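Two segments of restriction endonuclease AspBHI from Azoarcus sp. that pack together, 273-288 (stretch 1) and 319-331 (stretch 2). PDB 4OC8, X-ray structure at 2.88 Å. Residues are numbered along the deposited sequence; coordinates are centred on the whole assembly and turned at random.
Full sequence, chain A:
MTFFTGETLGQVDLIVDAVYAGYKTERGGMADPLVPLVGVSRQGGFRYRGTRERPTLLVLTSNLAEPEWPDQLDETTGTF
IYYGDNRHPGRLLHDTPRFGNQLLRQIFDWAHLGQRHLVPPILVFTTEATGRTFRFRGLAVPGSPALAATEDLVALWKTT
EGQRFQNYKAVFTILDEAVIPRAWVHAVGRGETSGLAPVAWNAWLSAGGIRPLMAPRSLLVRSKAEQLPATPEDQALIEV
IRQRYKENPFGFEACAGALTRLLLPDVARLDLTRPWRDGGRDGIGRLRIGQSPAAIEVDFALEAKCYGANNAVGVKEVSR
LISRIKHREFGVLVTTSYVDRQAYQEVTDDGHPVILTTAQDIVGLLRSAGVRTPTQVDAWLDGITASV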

ATOM      1  N   THR A 273      -2.963  11.231 -19.484  1.00 53.25           N
ATOM      2  CA  THR A 273      -3.533  11.745 -20.718  1.00 53.89           C
ATOM      3  C   THR A 273      -4.775  10.967 -21.151  1.00 54.81           C
ATOM      4  O   THR A 273      -4.704  10.079 -22.007  1.00 52.03           O
ATOM      5  N   ARG A 274      -5.912  11.327 -20.560  1.00 53.29           N
ATOM      6  CA  ARG A 274      -7.189  10.680 -20.845  1.00 52.01           C
ATOM      7  C   ARG A 274      -8.312  11.708 -20.884  1.00 55.22           C
ATOM      8  O   ARG A 274      -8.784  12.145 -19.842  1.00 59.79           O
ATOM      9  N   PRO A 275      -8.732  12.103 -22.094  1.00 55.70           N
ATOM     10  CA  PRO A 275      -9.824  13.062 -22.290  1.00 58.95           C
ATOM     11  C   PRO A 275     -11.082  12.665 -21.518  1.00 54.00           C
ATOM     12  O   PRO A 275     -11.544  11.526 -21.620  1.00 48.31           O
ATOM     13  N   TRP A 276     -11.624  13.601 -20.748  1.00 48.84           N
ATOM     14  CA  TRP A 276     -12.842  13.348 -19.994  1.00 49.10           C
ATOM     15  C   TRP A 276     -13.996  14.239 -20.474  1.00 52.64           C
ATOM     16  O   TRP A 276     -13.792  15.174 -21.254  1.00 51.61           O
ATOM     17  N   ARG A 277     -15.199  13.944 -19.993  1.00 50.96           N
ATOM     18  CA  ARG A 277     -16.425  14.556 -20.504  1.00 48.14           C
ATOM     19  C   ARG A 277     -16.518  16.083 -20.368  1.00 45.71           C
ATOM     20  O   ARG A 277     -17.133  16.738 -21.206  1.00 47.96           O
ATOM     21  N   ASP A 278     -15.910  16.658 -19.335  1.00 44.85           N
ATOM     22  CA  ASP A 278     -16.017  18.104 -19.136  1.00 46.49           C
ATOM     23  C   ASP A 278     -14.948  18.916 -19.873  1.00 54.72           C
ATOM     24  O   ASP A 278     -14.788  20.114 -19.629  1.00 57.27           O
ATOM     25  N   GLY A 279     -14.212  18.260 -20.764  1.00 48.13           N
ATOM     26  CA  GLY A 279     -13.164  18.927 -21.510  1.00 51.38           C
ATOM     27  C   GLY A 279     -11.809  18.815 -20.845  1.00 52.37           C
ATOM     28  O   GLY A 279     -10.778  19.071 -21.469  1.00 57.69           O
ATOM     29  N   GLY A 280     -11.812  18.436 -19.573  1.00 55.41           N
ATOM     30  CA  GLY A 280     -10.579  18.217 -18.844  1.00 51.61           C
ATOM     31  C   GLY A 280     -10.039  16.822 -19.091  1.00 58.11           C
ATOM     32  O   GLY A 280     -10.505  16.109 -19.984  1.00 48.19           O
ATOM     33  N   ARG A 281      -9.051  16.425 -18.295  1.00 64.75           N
ATOM     34  CA  ARG A 281      -8.511  15.075 -18.386  1.00 58.45           C
ATOM     35  C   ARG A 281      -8.913  14.209 -17.189  1.00 55.11           C
ATOM     36  O   ARG A 281      -9.250  14.716 -16.122  1.00 56.43           O
ATOM     37  N   ASP A 282      -8.896  12.897 -17.400  1.00 50.57           N
ATOM     38  CA  ASP A 282      -9.191  11.915 -16.365  1.00 48.63           C
ATOM     39  C   ASP A 282      -7.934  11.113 -16.042  1.00 53.47           C
ATOM     40  O   ASP A 282      -7.755  10.000 -16.537  1.00 38.57           O
ATOM     41  N   GLY A 283      -7.069  11.675 -15.203  1.00 53.43           N
ATOM     42  CA  GLY A 283      -5.836  11.005 -14.834  1.00 50.67           C
ATOM     43  C   GLY A 283      -6.072   9.793 -13.958  1.00 47.60           C
ATOM     44  O   GLY A 283      -6.794   9.873 -12.971  1.00 51.17           O
ATOM     45  N   ILE A 284      -5.474   8.662 -14.318  1.00 45.51           N
ATOM     46  CA  ILE A 284      -5.603   7.462 -13.499  1.00 38.52           C
ATOM     47  C   ILE A 284      -4.259   6.835 -13.175  1.00 41.96           C
ATOM     48  O   ILE A 284      -3.259   7.082 -13.852  1.00 41.63           O
ATOM     49  N   GLY A 285      -4.255   6.009 -12.134  1.00 49.11           N
ATOM     50  CA  GLY A 285      -3.055   5.351 -11.662  1.00 48.06           C
ATOM     51  C   GLY A 285      -3.272   3.890 -11.320  1.00 42.57           C
ATOM     52  O   GLY A 285      -4.398   3.459 -11.055  1.00 47.16           O
ATOM     53  N   ARG A 286      -2.185   3.126 -11.340  1.00 41.06           N
ATOM     54  CA  ARG A 286      -2.223   1.725 -10.938  1.00 48.69           C
ATOM     55  C   ARG A 286      -1.257   1.483  -9.768  1.00 49.33           C
ATOM     56  O   ARG A 286      -0.103   1.921  -9.787  1.00 46.29           O
ATOM     57  N   LEU A 287      -1.744   0.789  -8.747  1.00 53.88           N
ATOM     58  CA  LEU A 287      -0.987   0.560  -7.520  1.00 61.24           C
ATOM     59  C   LEU A 287      -0.940  -0.925  -7.185  1.00 55.09           C
ATOM     60  O   LEU A 287      -1.935  -1.628  -7.313  1.00 54.15           O
ATOM     61  N   ARG A 288       0.216  -1.403  -6.747  1.00 50.21           N
ATOM     62  CA  ARG A 288       0.352  -2.804  -6.366  1.00 49.03           C
ATOM     63  C   ARG A 288       0.310  -2.919  -4.851  1.00 47.39           C
ATOM     64  O   ARG A 288       0.938  -2.141  -4.144  1.00 47.66           O
ATOM     65  N   SER A 319     -16.411  16.482  -5.755  1.00 53.89           N
ATOM     66  CA  SER A 319     -17.465  15.720  -6.422  1.00 49.20           C
ATOM     67  C   SER A 319     -17.025  15.240  -7.801  1.00 52.21           C
ATOM     68  O   SER A 319     -17.435  14.162  -8.247  1.00 49.18           O
ATOM     69  N   ARG A 320     -16.193  16.033  -8.477  1.00 52.10           N
ATOM     70  CA  ARG A 320     -15.603  15.553  -9.735  1.00 48.33           C
ATOM     71  C   ARG A 320     -14.842  14.229  -9.540  1.00 54.77           C
ATOM     72  O   ARG A 320     -15.087  13.234 -10.243  1.00 58.77           O
ATOM     73  N   LEU A 321     -13.929  14.224  -8.569  1.00 49.32           N
ATOM     74  CA  LEU A 321     -13.135  13.041  -8.253  1.00 49.11           C
ATOM     75  C   LEU A 321     -14.005  11.869  -7.792  1.00 45.48           C
ATOM     76  O   LEU A 321     -13.781  10.721  -8.183  1.00 44.41           O
ATOM     77  N   ILE A 322     -14.998  12.172  -6.962  1.00 36.21           N
ATOM     78  CA  ILE A 322     -15.923  11.165  -6.464  1.00 48.53           C
ATOM     79  C   ILE A 322     -16.624  10.491  -7.633  1.00 52.95           C
ATOM     80  O   ILE A 322     -16.753   9.267  -7.671  1.00 56.14           O
ATOM     81  N   SER A 323     -17.064  11.294  -8.596  1.00 52.73           N
ATOM     82  CA  SER A 323     -17.723  10.751  -9.776  1.00 49.31           C
ATOM     83  C   SER A 323     -16.735   9.963 -10.632  1.00 50.46           C
ATOM     84  O   SER A 323     -17.121   9.038 -11.348  1.00 49.36           O
ATOM     85  N   ARG A 324     -15.458  10.325 -10.557  1.00 51.78           N
ATOM     86  CA  ARG A 324     -14.441   9.587 -11.309  1.00 48.58           C
ATOM     87  C   ARG A 324     -13.939   8.301 -10.637  1.00 57.67           C
ATOM     88  O   ARG A 324     -13.257   7.499 -11.278  1.00 54.20           O
ATOM     89  N   ILE A 325     -14.264   8.093  -9.360  1.00 55.26           N
ATOM     90  CA  ILE A 325     -13.800   6.876  -8.681  1.00 57.87           C
ATOM     91  C   ILE A 325     -14.857   5.781  -8.592  1.00 59.70           C
ATOM     92  O   ILE A 325     -14.695   4.820  -7.840  1.00 68.16           O
ATOM     93  N   LYS A 326     -15.935   5.929  -9.356  1.00 56.59           N
ATOM     94  CA  LYS A 326     -17.026   4.956  -9.350  1.00 70.35           C
ATOM     95  C   LYS A 326     -16.530   3.532  -9.589  1.00 76.06           C
ATOM     96  O   LYS A 326     -16.824   2.626  -8.808  1.00 86.79           O
ATOM     97  N   HIS A 327     -15.772   3.343 -10.665  1.00 67.16           N
ATOM     98  CA  HIS A 327     -15.321   2.011 -11.056  1.00 71.47           C
ATOM     99  C   HIS A 327     -13.899   1.723 -10.596  1.00 79.57           C
ATOM    100  O   HIS A 327     -13.290   0.737 -11.016  1.00 88.19           O
ATOM    101  N   ARG A 328     -13.372   2.583  -9.733  1.00 74.51           N
ATOM    102  CA  ARG A 328     -12.011   2.420  -9.235  1.00 63.01           C
ATOM    103  C   ARG A 328     -11.997   2.300  -7.716  1.00 59.40           C
ATOM    104  O   ARG A 328     -12.957   2.678  -7.046  1.00 63.61           O
ATOM    105  N   GLU A 329     -10.909   1.760  -7.181  1.00 55.06           N
ATOM    106  CA  GLU A 329     -10.826   1.462  -5.755  1.00 58.09           C
ATOM    107  C   GLU A 329     -10.785   2.721  -4.906  1.00 46.93           C
ATOM    108  O   GLU A 329     -11.463   2.808  -3.881  1.00 55.74           O
ATOM    109  N   PHE A 330      -9.990   3.697  -5.329  1.00 39.64           N
ATOM    110  CA  PHE A 330      -9.897   4.951  -4.589  1.00 41.16           C
ATOM    111  C   PHE A 330      -9.485   6.159  -5.440  1.00 39.72           C
ATOM    112  O   PHE A 330      -9.292   6.050  -6.653  1.00 39.61           O
ATOM    113  N   GLY A 331      -9.368   7.312  -4.790  1.00 32.63           N
ATOM    114  CA  GLY A 331      -8.944   8.526  -5.459  1.00 36.96           C
ATOM    115  C   GLY A 331      -7.946   9.327  -4.643  1.00 42.25           C
ATOM    116  O   GLY A 331      -7.991   9.315  -3.414  1.00 47.91           O
TER

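The contact between these stretches, 564 Å² of buried surface summed over both sides, is dominated by three arginines of stretch 2, Arg-320, Arg-324 and Arg-328, which meet acidic groups and carbonyl oxygens of the loop in stretch 1.

The CA-to-CB bond of Arg-320 points sideways to stretch 1, but its extended side chain (chi1 to chi3 all t) carries the guanidinium across to Asp-278. Arg-320 NE donates to Asp-278 OD2 at 2.7 Å (N-H...O 158°) and Arg-320 NH2 to Asp-278 OD1 at 3.2 Å (159°), a two-point salt bridge lying at the guanidinium edge. Arg-320 NH2 also donates to the backbone oxygen Arg-281 O at 3.0 Å and 169°, and NH1 is satisfied elsewhere in the structure. Asp-278, chi1 p, points toward the helix; its OD1 additionally accepts from Gly-280 N at 2.9 Å, which ties the carboxylate to the chain just beyond the type I turn from Trp-276 to Gly-279.

Arg-324 points toward stretch 1 with chi1 m, chi2 t and chi3 p. Arg-324 NE donates to Asp-282 OD1 at 2.4 Å and 158°, a very short bond at 2.88 Å resolution, while Arg-324 NH2 to the same OD1, at 2.9 Å, bends to 128° and is weak. One carboxylate oxygen thus receives both donors of this salt bridge. Arg-324 NH2 lies 2.8 Å from Gly-283 O, near the guanidinium plane; NH1 and NH2 both have hydrogen bonds elsewhere in the structure.

The other oxygen of Asp-282 (chi1 t) faces two cations. Arg-274 NH2 donates to Asp-282 OD2 within stretch 1 at 3.4 Å, weakly, and Arg-328 NH1 forms a long salt bridge to Asp-282 OD2 at 3.9 Å. The shared carboxylate offsets the like charges of Arg-274 NH2 and Arg-328 NH2, only 3.6 Å apart. Arg-274 NE adds a weak bond to Asp-282 O at 3.2 Å. Arg-328, chi1 m with chi2 and chi3 off their wells, also receives Ile-284 CG2 over one face of its guanidinium, 3.5 Å from Arg-328 NH1; Ile-284 is p, t.

Trp-276 (chi1 t) points toward the helix. Arg-324 CG sits 4.0 Å from the centroid of the Trp-276 six-membered ring, 30° off its normal, a CH-pi contact that uses the aliphatic part of an arginine whose charged end is engaged with Asp-282. Ser-323 OG approaches Trp-276 CH2 at 3.5 Å, yet its hydrogen bond goes to Arg-320 O in its own helix, at 2.9 Å.

Further along, the contact turns apolar: Leu-287 (t, p) points toward stretch 2, and Leu-287 CD2 meets Phe-330 CZ at 3.7 Å.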

ATOM      1  CB  THR A 273      -2.485  11.720 -21.849  1.00 47.34           C
ATOM      2  OG1 THR A 273      -2.155  10.365 -22.170  1.00 43.80           O
ATOM      3  CG2 THR A 273      -1.227  12.434 -21.400  1.00 44.14           C
ATOM      4  CB  ARG A 274      -7.510   9.625 -19.783  1.00 50.44           C
ATOM      5  CG  ARG A 274      -6.627   8.399 -19.821  1.00 50.54           C
ATOM      6  CD  ARG A 274      -6.760   7.597 -18.538  1.00 51.83           C
ATOM      7  NE  ARG A 274      -8.148   7.308 -18.174  1.00 44.74           N
ATOM      8  CZ  ARG A 274      -8.864   6.318 -18.697  1.00 52.01           C
ATOM      9  NH1 ARG A 274      -8.330   5.533 -19.626  1.00 47.99           N
ATOM     10  NH2 ARG A 274     -10.113   6.118 -18.300  1.00 61.48           N
ATOM     11  CB  PRO A 275     -10.085  12.980 -23.795  1.00 49.97           C
ATOM     12  CG  PRO A 275      -8.779  12.568 -24.369  1.00 51.09           C
ATOM     13  CD  PRO A 275      -8.189  11.621 -23.375  1.00 47.66           C
ATOM     14  CB  TRP A 276     -12.587  13.534 -18.500  1.00 48.29           C
ATOM     15  CG  TRP A 276     -13.523  12.756 -17.638  1.00 52.46           C
ATOM     16  CD1 TRP A 276     -13.670  11.398 -17.601  1.00 46.48           C
ATOM     17  CD2 TRP A 276     -14.438  13.285 -16.675  1.00 47.26           C
ATOM     18  NE1 TRP A 276     -14.624  11.050 -16.677  1.00 46.84           N
ATOM     19  CE2 TRP A 276     -15.113  12.192 -16.095  1.00 49.76           C
ATOM     20  CE3 TRP A 276     -14.756  14.577 -16.247  1.00 50.56           C
ATOM     21  CZ2 TRP A 276     -16.087  12.352 -15.111  1.00 52.10           C
ATOM     22  CZ3 TRP A 276     -15.723  14.735 -15.271  1.00 54.86           C
ATOM     23  CH2 TRP A 276     -16.377  13.629 -14.714  1.00 53.04           C
ATOM     24  CB  ARG A 277     -17.658  13.879 -19.885  1.00 41.67           C
ATOM     25  CG  ARG A 277     -17.897  14.214 -18.420  1.00 53.95           C
ATOM     26  CD  ARG A 277     -18.943  13.299 -17.784  1.00 58.92           C
ATOM     27  NE  ARG A 277     -19.299  13.739 -16.436  1.00 67.75           N
ATOM     28  CZ  ARG A 277     -19.987  13.008 -15.563  1.00 69.46           C
ATOM     29  NH1 ARG A 277     -20.393  11.789 -15.893  1.00 81.84           N
ATOM     30  NH2 ARG A 277     -20.265  13.495 -14.358  1.00 57.82           N
ATOM     31  CB  ASP A 278     -16.049  18.476 -17.643  1.00 53.69           C
ATOM     32  CG  ASP A 278     -14.768  18.110 -16.901  1.00 52.25           C
ATOM     33  OD1 ASP A 278     -13.780  17.677 -17.534  1.00 47.26           O
ATOM     34  OD2 ASP A 278     -14.752  18.271 -15.661  1.00 52.48           O
ATOM     35  CB  ARG A 281      -6.992  15.112 -18.564  1.00 56.30           C
ATOM     36  CG  ARG A 281      -6.549  15.577 -19.941  1.00 56.09           C
ATOM     37  CD  ARG A 281      -5.678  16.820 -19.864  1.00 53.23           C
ATOM     38  NE  ARG A 281      -4.318  16.569 -20.333  1.00 54.82           N
ATOM     39  CZ  ARG A 281      -3.281  16.347 -19.530  1.00 65.17           C
ATOM     40  NH1 ARG A 281      -3.441  16.352 -18.213  1.00 54.08           N
ATOM     41  NH2 ARG A 281      -2.078  16.126 -20.043  1.00 60.81           N
ATOM     42  CB  ASP A 282     -10.301  10.973 -16.834  1.00 37.16           C
ATOM     43  CG  ASP A 282     -10.556   9.842 -15.863  1.00 57.13           C
ATOM     44  OD1 ASP A 282     -10.383  10.054 -14.645  1.00 59.64           O
ATOM     45  OD2 ASP A 282     -10.908   8.736 -16.330  1.00 57.89           O
ATOM     46  CB  ILE A 284      -6.504   6.381 -14.142  1.00 39.98           C
ATOM     47  CG1 ILE A 284      -5.867   5.833 -15.418  1.00 39.87           C
ATOM     48  CG2 ILE A 284      -7.906   6.912 -14.384  1.00 33.32           C
ATOM     49  CD1 ILE A 284      -6.605   4.653 -15.994  1.00 48.27           C
ATOM     50  CB  ARG A 286      -1.897   0.814 -12.129  1.00 54.32           C
ATOM     51  CG  ARG A 286      -2.425  -0.612 -12.007  1.00 64.13           C
ATOM     52  CD  ARG A 286      -3.923  -0.701 -12.281  1.00 70.46           C
ATOM     53  NE  ARG A 286      -4.257  -0.451 -13.682  1.00 90.24           N
ATOM     54  CZ  ARG A 286      -5.481  -0.572 -14.190  1.00 97.63           C
ATOM     55  NH1 ARG A 286      -6.490  -0.944 -13.411  1.00 84.34           N
ATOM     56  NH2 ARG A 286      -5.700  -0.323 -15.476  1.00 72.32           N
ATOM     57  CB  LEU A 287      -1.638   1.321  -6.365  1.00 55.83           C
ATOM     58  CG  LEU A 287      -1.067   1.127  -4.963  1.00 55.42           C
ATOM     59  CD1 LEU A 287       0.295   1.770  -4.864  1.00 58.90           C
ATOM     60  CD2 LEU A 287      -2.013   1.701  -3.920  1.00 55.95           C
ATOM     61  CB  ARG A 288       1.662  -3.373  -6.905  1.00 53.89           C
ATOM     62  CG  ARG A 288       1.759  -4.862  -6.966  1.00 55.84           C
ATOM     63  CD  ARG A 288       2.888  -5.265  -7.909  1.00 60.29           C
ATOM     64  NE  ARG A 288       4.025  -4.359  -7.779  1.00 58.56           N
ATOM     65  CZ  ARG A 288       5.160  -4.467  -8.464  1.00 56.46           C
ATOM     66  NH1 ARG A 288       5.326  -5.451  -9.338  1.00 55.71           N
ATOM     67  NH2 ARG A 288       6.130  -3.589  -8.266  1.00 50.21           N
ATOM     68  CB  SER A 319     -18.751  16.543  -6.536  1.00 49.62           C
ATOM     69  OG  SER A 319     -19.828  15.751  -7.007  1.00 66.24           O
ATOM     70  CB  ARG A 320     -14.686  16.607 -10.365  1.00 42.45           C
ATOM     71  CG  ARG A 320     -14.187  16.215 -11.749  1.00 46.04           C
ATOM     72  CD  ARG A 320     -13.422  17.339 -12.436  1.00 45.25           C
ATOM     73  NE  ARG A 320     -13.135  17.017 -13.835  1.00 44.78           N
ATOM     74  CZ  ARG A 320     -12.017  16.433 -14.257  1.00 53.74           C
ATOM     75  NH1 ARG A 320     -11.070  16.106 -13.390  1.00 63.63           N
ATOM     76  NH2 ARG A 320     -11.844  16.173 -15.547  1.00 50.03           N
ATOM     77  CB  LEU A 321     -12.087  13.380  -7.190  1.00 45.78           C
ATOM     78  CG  LEU A 321     -11.270  12.213  -6.633  1.00 44.88           C
ATOM     79  CD1 LEU A 321     -10.534  11.500  -7.753  1.00 38.63           C
ATOM     80  CD2 LEU A 321     -10.293  12.688  -5.557  1.00 41.53           C
ATOM     81  CB  ILE A 322     -16.979  11.780  -5.524  1.00 53.02           C
ATOM     82  CG1 ILE A 322     -16.310  12.395  -4.298  1.00 51.90           C
ATOM     83  CG2 ILE A 322     -17.981  10.730  -5.081  1.00 45.66           C
ATOM     84  CD1 ILE A 322     -15.549  11.400  -3.470  1.00 54.05           C
ATOM     85  CB  SER A 323     -18.366  11.863 -10.602  1.00 44.15           C
ATOM     86  OG  SER A 323     -17.484  12.309 -11.614  1.00 59.06           O
ATOM     87  CB  ARG A 324     -13.263  10.495 -11.678  1.00 43.58           C
ATOM     88  CG  ARG A 324     -13.569  11.436 -12.831  1.00 52.19           C
ATOM     89  CD  ARG A 324     -12.464  12.450 -13.050  1.00 47.62           C
ATOM     90  NE  ARG A 324     -11.157  11.817 -13.154  1.00 45.59           N
ATOM     91  CZ  ARG A 324     -10.090  12.201 -12.463  1.00 45.78           C
ATOM     92  NH1 ARG A 324     -10.177  13.225 -11.625  1.00 46.00           N
ATOM     93  NH2 ARG A 324      -8.936  11.566 -12.615  1.00 40.49           N
ATOM     94  CB  ILE A 325     -13.259   7.147  -7.255  1.00 50.19           C
ATOM     95  CG1 ILE A 325     -14.373   7.653  -6.340  1.00 45.75           C
ATOM     96  CG2 ILE A 325     -12.086   8.115  -7.293  1.00 45.21           C
ATOM     97  CD1 ILE A 325     -13.890   8.017  -4.973  1.00 40.77           C
ATOM     98  CB  LYS A 326     -18.077   5.316 -10.407  1.00 81.17           C
ATOM     99  CG  LYS A 326     -19.222   6.203  -9.918  1.00 79.97           C
ATOM    100  CD  LYS A 326     -20.205   5.423  -9.050  1.00 88.03           C
ATOM    101  CE  LYS A 326     -21.540   6.147  -8.923  1.00 72.73           C
ATOM    102  NZ  LYS A 326     -21.391   7.538  -8.412  1.00 87.48           N
ATOM    103  CB  HIS A 327     -15.420   1.837 -12.573  1.00 78.98           C
ATOM    104  CG  HIS A 327     -16.823   1.887 -13.100  1.00 97.00           C
ATOM    105  ND1 HIS A 327     -17.111   2.151 -14.420  1.00 86.28           N
ATOM    106  CD2 HIS A 327     -18.014   1.705 -12.481  1.00 89.38           C
ATOM    107  CE1 HIS A 327     -18.422   2.132 -14.594  1.00 86.14           C
ATOM    108  NE2 HIS A 327     -18.991   1.864 -13.434  1.00 85.79           N
ATOM    109  CB  ARG A 328     -11.133   3.577  -9.710  1.00 60.47           C
ATOM    110  CG  ARG A 328     -11.305   3.866 -11.192  1.00 64.95           C
ATOM    111  CD  ARG A 328     -10.013   4.292 -11.852  1.00 61.53           C
ATOM    112  NE  ARG A 328      -9.928   3.778 -13.216  1.00 58.53           N
ATOM    113  CZ  ARG A 328     -10.471   4.375 -14.271  1.00 69.00           C
ATOM    114  NH1 ARG A 328     -11.142   5.511 -14.117  1.00 69.02           N
ATOM    115  NH2 ARG A 328     -10.343   3.836 -15.477  1.00 64.37           N
ATOM    116  CB  GLU A 329      -9.606   0.588  -5.456  1.00 59.51           C
ATOM    117  CG  GLU A 329      -9.436  -0.583  -6.414  1.00 73.49           C
ATOM    118  CD  GLU A 329     -10.631  -1.516  -6.439  1.00 94.17           C
ATOM    119  OE1 GLU A 329     -11.330  -1.630  -5.407  1.00101.70           O
ATOM    120  OE2 GLU A 329     -10.869  -2.136  -7.497  1.00103.74           O
ATOM    121  CB  PHE A 330      -8.964   4.791  -3.384  1.00 37.06           C
ATOM    122  CG  PHE A 330      -7.527   4.546  -3.749  1.00 41.87           C
ATOM    123  CD1 PHE A 330      -7.104   3.289  -4.166  1.00 40.29           C
ATOM    124  CD2 PHE A 330      -6.595   5.568  -3.657  1.00 32.20           C
ATOM    125  CE1 PHE A 330      -5.780   3.061  -4.493  1.00 33.05           C
ATOM    126  CE2 PHE A 330      -5.272   5.347  -3.980  1.00 32.49           C
ATOM    127  CZ  PHE A 330      -4.861   4.091  -4.398  1.00 36.87           C
TER